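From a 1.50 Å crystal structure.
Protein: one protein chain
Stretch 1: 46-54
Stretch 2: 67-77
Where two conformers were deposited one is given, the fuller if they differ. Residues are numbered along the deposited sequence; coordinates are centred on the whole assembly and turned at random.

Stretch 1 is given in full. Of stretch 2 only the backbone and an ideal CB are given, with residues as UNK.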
ATOM      1  N   ASP A  46      -9.190  -0.034 -16.607  1.00  6.37           N
ATOM      2  CA  ASP A  46      -9.090  -0.977 -17.720  1.00  5.93           C
ATOM      3  C   ASP A  46     -10.258  -1.949 -17.868  1.00 10.04           C
ATOM      4  O   ASP A  46     -10.279  -2.757 -18.799  1.00 10.29           O
ATOM      5  CB  ASP A  46      -7.761  -1.746 -17.652  1.00  6.54           C
ATOM      6  CG  ASP A  46      -7.556  -2.474 -16.332  1.00  7.32           C
ATOM      7  OD1 ASP A  46      -8.464  -2.457 -15.474  1.00  7.32           O
ATOM      8  OD2 ASP A  46      -6.468  -3.068 -16.159  1.00  7.65           O
ATOM      9  N   ILE A  47     -11.218  -1.881 -16.952  1.00  8.85           N
ATOM     10  CA  ILE A  47     -12.411  -2.718 -17.032  1.00  8.54           C
ATOM     11  C   ILE A  47     -13.579  -1.733 -17.042  1.00 11.20           C
ATOM     12  O   ILE A  47     -14.017  -1.310 -18.112  1.00 14.56           O
ATOM     13  CB  ILE A  47     -12.514  -3.701 -15.837  1.00  8.25           C
ATOM     14  CG1 ILE A  47     -11.282  -4.617 -15.812  1.00  9.53           C
ATOM     15  CG2 ILE A  47     -13.778  -4.548 -15.965  1.00 10.99           C
ATOM     16  CD1 ILE A  47     -11.277  -5.629 -14.677  1.00 11.50           C
ATOM     17  N   GLU A  48     -14.072  -1.352 -15.867  1.00  9.87           N
ATOM     18  CA  GLU A  48     -15.159  -0.377 -15.787  1.00  9.22           C
ATOM     19  C   GLU A  48     -14.554   0.999 -15.510  1.00 12.84           C
ATOM     20  O   GLU A  48     -13.376   1.119 -15.177  1.00  8.58           O
ATOM     21  CB  GLU A  48     -16.140  -0.726 -14.663  1.00  9.95           C
ATOM     22  CG  GLU A  48     -16.872  -2.058 -14.808  1.00 10.27           C
ATOM     23  CD  GLU A  48     -17.734  -2.135 -16.054  1.00 20.57           C
ATOM     24  OE1 GLU A  48     -18.119  -1.072 -16.586  1.00 25.26           O
ATOM     25  OE2 GLU A  48     -18.042  -3.264 -16.489  1.00 20.00           O
ATOM     26  N   GLN A  49     -15.368   2.037 -15.638  1.00  9.89           N
ATOM     27  CA  GLN A  49     -14.902   3.396 -15.403  1.00  7.34           C
ATOM     28  C   GLN A  49     -14.653   3.705 -13.931  1.00  8.06           C
ATOM     29  O   GLN A  49     -15.282   3.130 -13.038  1.00  8.66           O
ATOM     30  CB  GLN A  49     -15.930   4.399 -15.940  1.00 10.45           C
ATOM     31  CG  GLN A  49     -15.526   5.863 -15.773  1.00 12.51           C
ATOM     32  CD  GLN A  49     -16.577   6.830 -16.299  1.00 14.31           C
ATOM     33  OE1 GLN A  49     -17.526   7.186 -15.596  1.00 17.21           O
ATOM     34  NE2 GLN A  49     -16.412   7.253 -17.546  1.00 13.72           N
ATOM     35  N   ILE A  50     -13.706   4.607 -13.693  1.00  8.01           N
ATOM     36  CA  ILE A  50     -13.411   5.086 -12.349  1.00  7.24           C
ATOM     37  C   ILE A  50     -13.705   6.574 -12.447  1.00  7.27           C
ATOM     38  O   ILE A  50     -13.051   7.291 -13.205  1.00  8.32           O
ATOM     39  CB  ILE A  50     -11.936   4.895 -11.957  1.00  6.77           C
ATOM     40  CG1 ILE A  50     -11.623   3.403 -11.854  1.00  6.50           C
ATOM     41  CG2 ILE A  50     -11.660   5.593 -10.622  1.00  8.78           C
ATOM     42  CD1 ILE A  50     -10.145   3.099 -11.744  1.00  6.79           C
ATOM     43  N   TYR A  51     -14.712   7.023 -11.703  1.00  6.19           N
ATOM     44  CA  TYR A  51     -15.111   8.423 -11.710  1.00  7.40           C
ATOM     45  C   TYR A  51     -14.811   9.059 -10.360  1.00  6.04           C
ATOM     46  O   TYR A  51     -15.190   8.516  -9.323  1.00  7.59           O
ATOM     47  CB  TYR A  51     -16.612   8.532 -11.993  1.00  8.63           C
ATOM     48  CG  TYR A  51     -17.126   9.950 -12.014  1.00 10.38           C
ATOM     49  CD1 TYR A  51     -17.181  10.675 -13.204  1.00 12.21           C
ATOM     50  CD2 TYR A  51     -17.527  10.581 -10.839  1.00 11.57           C
ATOM     51  CE1 TYR A  51     -17.626  11.998 -13.219  1.00 10.96           C
ATOM     52  CE2 TYR A  51     -17.966  11.898 -10.843  1.00  9.53           C
ATOM     53  CZ  TYR A  51     -18.013  12.597 -12.032  1.00  9.73           C
ATOM     54  OH  TYR A  51     -18.444  13.900 -12.015  1.00 14.57           O
ATOM     55  N   VAL A  52     -14.130  10.201 -10.378  1.00  5.41           N
ATOM     56  CA  VAL A  52     -13.802  10.918  -9.151  1.00  6.92           C
ATOM     57  C   VAL A  52     -14.414  12.317  -9.214  1.00  6.65           C
ATOM     58  O   VAL A  52     -14.002  13.151 -10.023  1.00  8.06           O
ATOM     59  CB  VAL A  52     -12.277  11.026  -8.962  1.00  5.67           C
ATOM     60  CG1 VAL A  52     -11.961  11.701  -7.635  1.00  7.45           C
ATOM     61  CG2 VAL A  52     -11.656   9.635  -9.010  1.00 10.26           C
ATOM     62  N   GLY A  53     -15.395  12.555  -8.347  1.00  7.84           N
ATOM     63  CA  GLY A  53     -16.096  13.829  -8.311  1.00  9.46           C
ATOM     64  C   GLY A  53     -15.309  15.024  -7.811  1.00  8.16           C
ATOM     65  O   GLY A  53     -14.212  14.883  -7.278  1.00  8.71           O
ATOM     66  N   LYS A  54     -15.895  16.208  -7.966  1.00  8.37           N
ATOM     67  CA  LYS A  54     -15.252  17.451  -7.565  1.00  6.86           C
ATOM     68  C   LYS A  54     -14.743  17.503  -6.131  1.00  8.12           C
ATOM     69  O   LYS A  54     -15.365  16.971  -5.209  1.00  7.25           O
ATOM     70  CB  LYS A  54     -16.201  18.639  -7.790  1.00 10.20           C
ATOM     71  CG  LYS A  54     -16.571  18.888  -9.247  1.00 10.62           C
ATOM     72  CD  LYS A  54     -17.116  20.301  -9.465  1.00 20.23           C
ATOM     73  CE  LYS A  54     -18.420  20.545  -8.717  1.00 20.71           C
ATOM     74  NZ  LYS A  54     -19.535  19.709  -9.240  1.00 23.36           N
ATOM     75  N   UNK A  67     -14.467  -4.183 -11.154  1.00 10.77           N
ATOM     76  CA  UNK A  67     -14.740  -5.551 -11.570  1.00  9.16           C
ATOM     77  C   UNK A  67     -15.790  -5.422 -12.663  1.00 10.58           C
ATOM     78  O   UNK A  67     -16.475  -4.402 -12.743  1.00 10.97           O
ATOM     79  CB  UNK A  67     -15.208  -6.436 -10.413  1.00  9.16           C
ATOM     80  N   UNK A  68     -15.910  -6.434 -13.516  1.00 13.92           N
ATOM     81  CA  UNK A  68     -16.902  -6.379 -14.581  1.00 15.46           C
ATOM     82  C   UNK A  68     -18.288  -6.136 -13.992  1.00 13.44           C
ATOM     83  O   UNK A  68     -18.746  -6.883 -13.125  1.00 13.88           O
ATOM     84  CB  UNK A  68     -16.886  -7.670 -15.402  1.00 15.46           C
ATOM     85  N   UNK A  69     -18.943  -5.080 -14.463  1.00 14.38           N
ATOM     86  CA  UNK A  69     -20.269  -4.748 -13.977  1.00 16.95           C
ATOM     87  C   UNK A  69     -20.265  -3.926 -12.703  1.00 17.52           C
ATOM     88  O   UNK A  69     -21.325  -3.576 -12.181  1.00 17.04           O
ATOM     89  CB  UNK A  69     -21.065  -6.034 -13.746  1.00 16.95           C
ATOM     90  N   UNK A  70     -19.073  -3.607 -12.203  1.00 13.93           N
ATOM     91  CA  UNK A  70     -18.949  -2.830 -10.975  1.00 13.90           C
ATOM     92  C   UNK A  70     -17.978  -1.668 -11.102  1.00 10.35           C
ATOM     93  O   UNK A  70     -16.815  -1.769 -10.713  1.00 10.39           O
ATOM     94  CB  UNK A  70     -18.505  -3.741  -9.828  1.00 13.90           C
ATOM     95  N   UNK A  71     -18.440  -0.546 -11.659  1.00 11.65           N
ATOM     96  CA  UNK A  71     -17.546   0.602 -11.798  1.00 12.86           C
ATOM     97  C   UNK A  71     -17.314   1.234 -10.432  1.00 10.66           C
ATOM     98  O   UNK A  71     -18.019   0.924  -9.467  1.00 12.00           O
ATOM     99  CB  UNK A  71     -18.121   1.629 -12.776  1.00 12.86           C
ATOM    100  N   UNK A  72     -16.310   2.096 -10.335  1.00  9.38           N
ATOM    101  CA  UNK A  72     -16.052   2.778  -9.080  1.00  8.05           C
ATOM    102  C   UNK A  72     -16.467   4.219  -9.290  1.00  8.30           C
ATOM    103  O   UNK A  72     -15.957   4.895 -10.182  1.00  9.08           O
ATOM    104  CB  UNK A  72     -14.589   2.662  -8.648  1.00  8.05           C
ATOM    105  N   UNK A  73     -17.425   4.649  -8.486  1.00  8.02           N
ATOM    106  CA  UNK A  73     -17.881   6.019  -8.575  1.00 10.73           C
ATOM    107  C   UNK A  73     -17.690   6.715  -7.250  1.00  9.88           C
ATOM    108  O   UNK A  73     -18.270   6.324  -6.236  1.00 11.00           O
ATOM    109  CB  UNK A  73     -19.347   6.079  -9.008  1.00 10.73           C
ATOM    110  N   UNK A  74     -16.895   7.779  -7.287  1.00  7.88           N
ATOM    111  CA  UNK A  74     -16.588   8.551  -6.094  1.00  7.55           C
ATOM    112  C   UNK A  74     -17.264   9.911  -6.187  1.00  7.40           C
ATOM    113  O   UNK A  74     -17.203  10.570  -7.226  1.00  7.89           O
ATOM    114  CB  UNK A  74     -15.076   8.706  -5.915  1.00  7.55           C
ATOM    115  N   UNK A  75     -17.913  10.319  -5.100  1.00  7.44           N
ATOM    116  CA  UNK A  75     -18.597  11.601  -5.077  1.00  7.90           C
ATOM    117  C   UNK A  75     -17.680  12.790  -4.854  1.00  8.65           C
ATOM    118  O   UNK A  75     -16.479  12.729  -5.138  1.00  8.29           O
ATOM    119  CB  UNK A  75     -19.670  11.585  -3.987  1.00  7.90           C
ATOM    120  N   UNK A  76     -18.254  13.872  -4.333  1.00  7.65           N
ATOM    121  CA  UNK A  76     -17.520  15.105  -4.079  1.00  8.92           C
ATOM    122  C   UNK A  76     -17.017  15.220  -2.646  1.00  8.64           C
ATOM    123  O   UNK A  76     -17.609  14.663  -1.722  1.00  8.73           O
ATOM    124  CB  UNK A  76     -18.407  16.308  -4.404  1.00  8.92           C
ATOM    125  N   UNK A  77     -15.926  15.964  -2.472  1.00  8.43           N
ATOM    126  CA  UNK A  77     -15.328  16.164  -1.153  1.00  7.60           C
ATOM    127  C   UNK A  77     -15.015  14.835  -0.484  1.00  8.37           C
ATOM    128  O   UNK A  77     -15.201  14.673   0.726  1.00 10.13           O
ATOM    129  CB  UNK A  77     -16.259  16.991  -0.264  1.00  7.60           C
TER

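Position 67 opens a tight turn. Its CA-to-CB bond points away from stretch 1, which has nothing within reach of the ideal CB. Many side chains would suit. The residue is Ser 67. Its OG is hydrogen-bonded elsewhere in the structure.

At position 68 the CB also points away, but CG2 of Ile 47 lies 4.4 Å from the ideal CB of position 68. A ring or aliphatic chain that bends back could cover this methyl group. The residue is His 68. CG2 of Ile 47 sits over one face of its ring, 3.7 Å from the ring centroid and almost on the normal, a CH-pi contact.

Position 69 has phi 85° and psi 0°. A CB here would jam against the carbonyl O of position 68, which by itself calls for glycine. The residue is Gly 69. Its N donates to OE2 of Glu 48 at 2.9 Å and nearly straight, so the carboxylate of stretch 1 holds the turn by its backbone.

Position 70 ends the turn, a type II turn, with its N bonded to O of position 67 at 2.8 Å. The CB points away into space that stretch 1 leaves open. Almost any side chain would do; the residue is Tyr 70.

Position 71 points sideways. The ideal CB is 3.2 Å from O of Gln 49, which is tight. Its N has no partner in stretch 1, and phi is -73°, so proline is possible, as are compact nonpolar residues. It is Pro 71, whose CB packs 3.7 Å from CB of Glu 48.

From position 72 the two chains run parallel. N of 72 donates to O of Gln 49 at 3.1 Å, and O of 72 accepts from N of Tyr 51 at 2.9 Å. The CB lies on the same sheet face as Ile 50. Valine, isoleucine or threonine would suit. The residue is Thr 72. Its OG1 is hydrogen-bonded to a residue just outside the stretches.

Position 73 shares the other face with Tyr 51. Long polar or aromatic chains could lie beside that ring. The residue is Glu 73; its OE1 comes within 3.8 Å of CB of Tyr 51.

Position 74 returns to the face of Ile 50 and Val 52. Its N donates to O of Tyr 51 at 2.8 Å, and its O accepts from N of Gly 53 at 2.9 Å. A branched aliphatic chain fits a strand here. It is Ile 74, whose side-chain end leads away.

Position 75 points away, so small or large would do; it is Gly 75.

At position 76 the ideal CB is 3.2 Å from O of Lys 54, and a lysine amine is near. An acid suits best. Glu 76 OE2 forms a salt bridge with NZ of Lys 54 at 2.7 Å.

Position 77 points away. Phi 55° and psi 39° are left-handed, which favours glycine, asparagine or aspartate, rules out proline and disfavours beta-branched residues. Its N donates to O of Lys 54 at 3.0 Å. The residue is Tyr 77, less usual at such angles.

Stretch 2 (67-77) SHGYPTEIGEY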
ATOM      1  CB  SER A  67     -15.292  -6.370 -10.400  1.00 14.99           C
ATOM      2  OG  SER A  67     -16.381  -5.712  -9.780  1.00 32.18           O
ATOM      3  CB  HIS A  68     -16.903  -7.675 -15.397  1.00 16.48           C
ATOM      4  CG  HIS A  68     -15.757  -7.789 -16.355  1.00 19.83           C
ATOM      5  ND1 HIS A  68     -14.526  -8.288 -15.991  1.00 27.81           N
ATOM      6  CD2 HIS A  68     -15.656  -7.451 -17.663  1.00 21.98           C
ATOM      7  CE1 HIS A  68     -13.714  -8.255 -17.034  1.00 20.03           C
ATOM      8  NE2 HIS A  68     -14.375  -7.752 -18.060  1.00 26.41           N
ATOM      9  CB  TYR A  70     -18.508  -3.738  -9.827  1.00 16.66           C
ATOM     10  CG  TYR A  70     -19.564  -4.735  -9.422  1.00 14.35           C
ATOM     11  CD1 TYR A  70     -20.672  -4.336  -8.676  1.00 17.99           C
ATOM     12  CD2 TYR A  70     -19.473  -6.070  -9.810  1.00 18.29           C
ATOM     13  CE1 TYR A  70     -21.669  -5.244  -8.326  1.00 23.98           C
ATOM     14  CE2 TYR A  70     -20.464  -6.986  -9.466  1.00 22.82           C
ATOM     15  CZ  TYR A  70     -21.558  -6.565  -8.726  1.00 22.17           C
ATOM     16  OH  TYR A  70     -22.541  -7.465  -8.385  1.00 29.75           O
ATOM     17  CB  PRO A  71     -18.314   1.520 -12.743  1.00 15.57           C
ATOM     18  CG  PRO A  71     -19.739   1.241 -12.383  1.00 23.14           C
ATOM     19  CD  PRO A  71     -19.760  -0.265 -12.256  1.00 12.68           C
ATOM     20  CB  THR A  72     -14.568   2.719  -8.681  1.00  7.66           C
ATOM     21  OG1 THR A  72     -14.239   1.386  -8.271  1.00  8.07           O
ATOM     22  CG2 THR A  72     -14.294   3.677  -7.529  1.00  7.53           C
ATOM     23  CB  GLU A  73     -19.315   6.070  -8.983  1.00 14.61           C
ATOM     24  CG  GLU A  73     -19.855   7.469  -8.843  1.00 25.01           C
ATOM     25  CD  GLU A  73     -20.359   8.012 -10.146  1.00 32.29           C
ATOM     26  OE1 GLU A  73     -20.150   7.366 -11.201  1.00 37.65           O
ATOM     27  OE2 GLU A  73     -20.966   9.096 -10.097  1.00 46.45           O
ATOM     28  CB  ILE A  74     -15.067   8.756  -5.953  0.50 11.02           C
ATOM     29  CG1 ILE A  74     -14.354   7.401  -5.955  0.50 15.18           C
ATOM     30  CG2 ILE A  74     -14.764   9.522  -4.679  1.00  8.95           C
ATOM     31  CD1 ILE A  74     -14.762   6.487  -4.823  0.50 14.76           C
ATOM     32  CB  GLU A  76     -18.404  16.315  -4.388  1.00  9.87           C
ATOM     33  CG  GLU A  76     -19.027  16.289  -5.768  1.00  8.14           C
ATOM     34  CD  GLU A  76     -19.486  17.660  -6.219  1.00  9.08           C
ATOM     35  OE1 GLU A  76     -19.519  18.587  -5.379  1.00  9.53           O
ATOM     36  OE2 GLU A  76     -19.812  17.808  -7.414  1.00  9.88           O
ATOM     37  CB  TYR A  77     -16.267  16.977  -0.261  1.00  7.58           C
ATOM     38  CG  TYR A  77     -16.471  18.404  -0.716  1.00  8.90           C
ATOM     39  CD1 TYR A  77     -15.506  19.382  -0.471  1.00 10.35           C
ATOM     40  CD2 TYR A  77     -17.644  18.782  -1.366  1.00 11.69           C
ATOM     41  CE1 TYR A  77     -15.709  20.705  -0.859  1.00  9.99           C
ATOM     42  CE2 TYR A  77     -17.858  20.099  -1.756  1.00 10.17           C
ATOM     43  CZ  TYR A  77     -16.889  21.054  -1.499  1.00 10.10           C
ATOM     44  OH  TYR A  77     -17.098  22.363  -1.870  1.00 13.63           O
TER
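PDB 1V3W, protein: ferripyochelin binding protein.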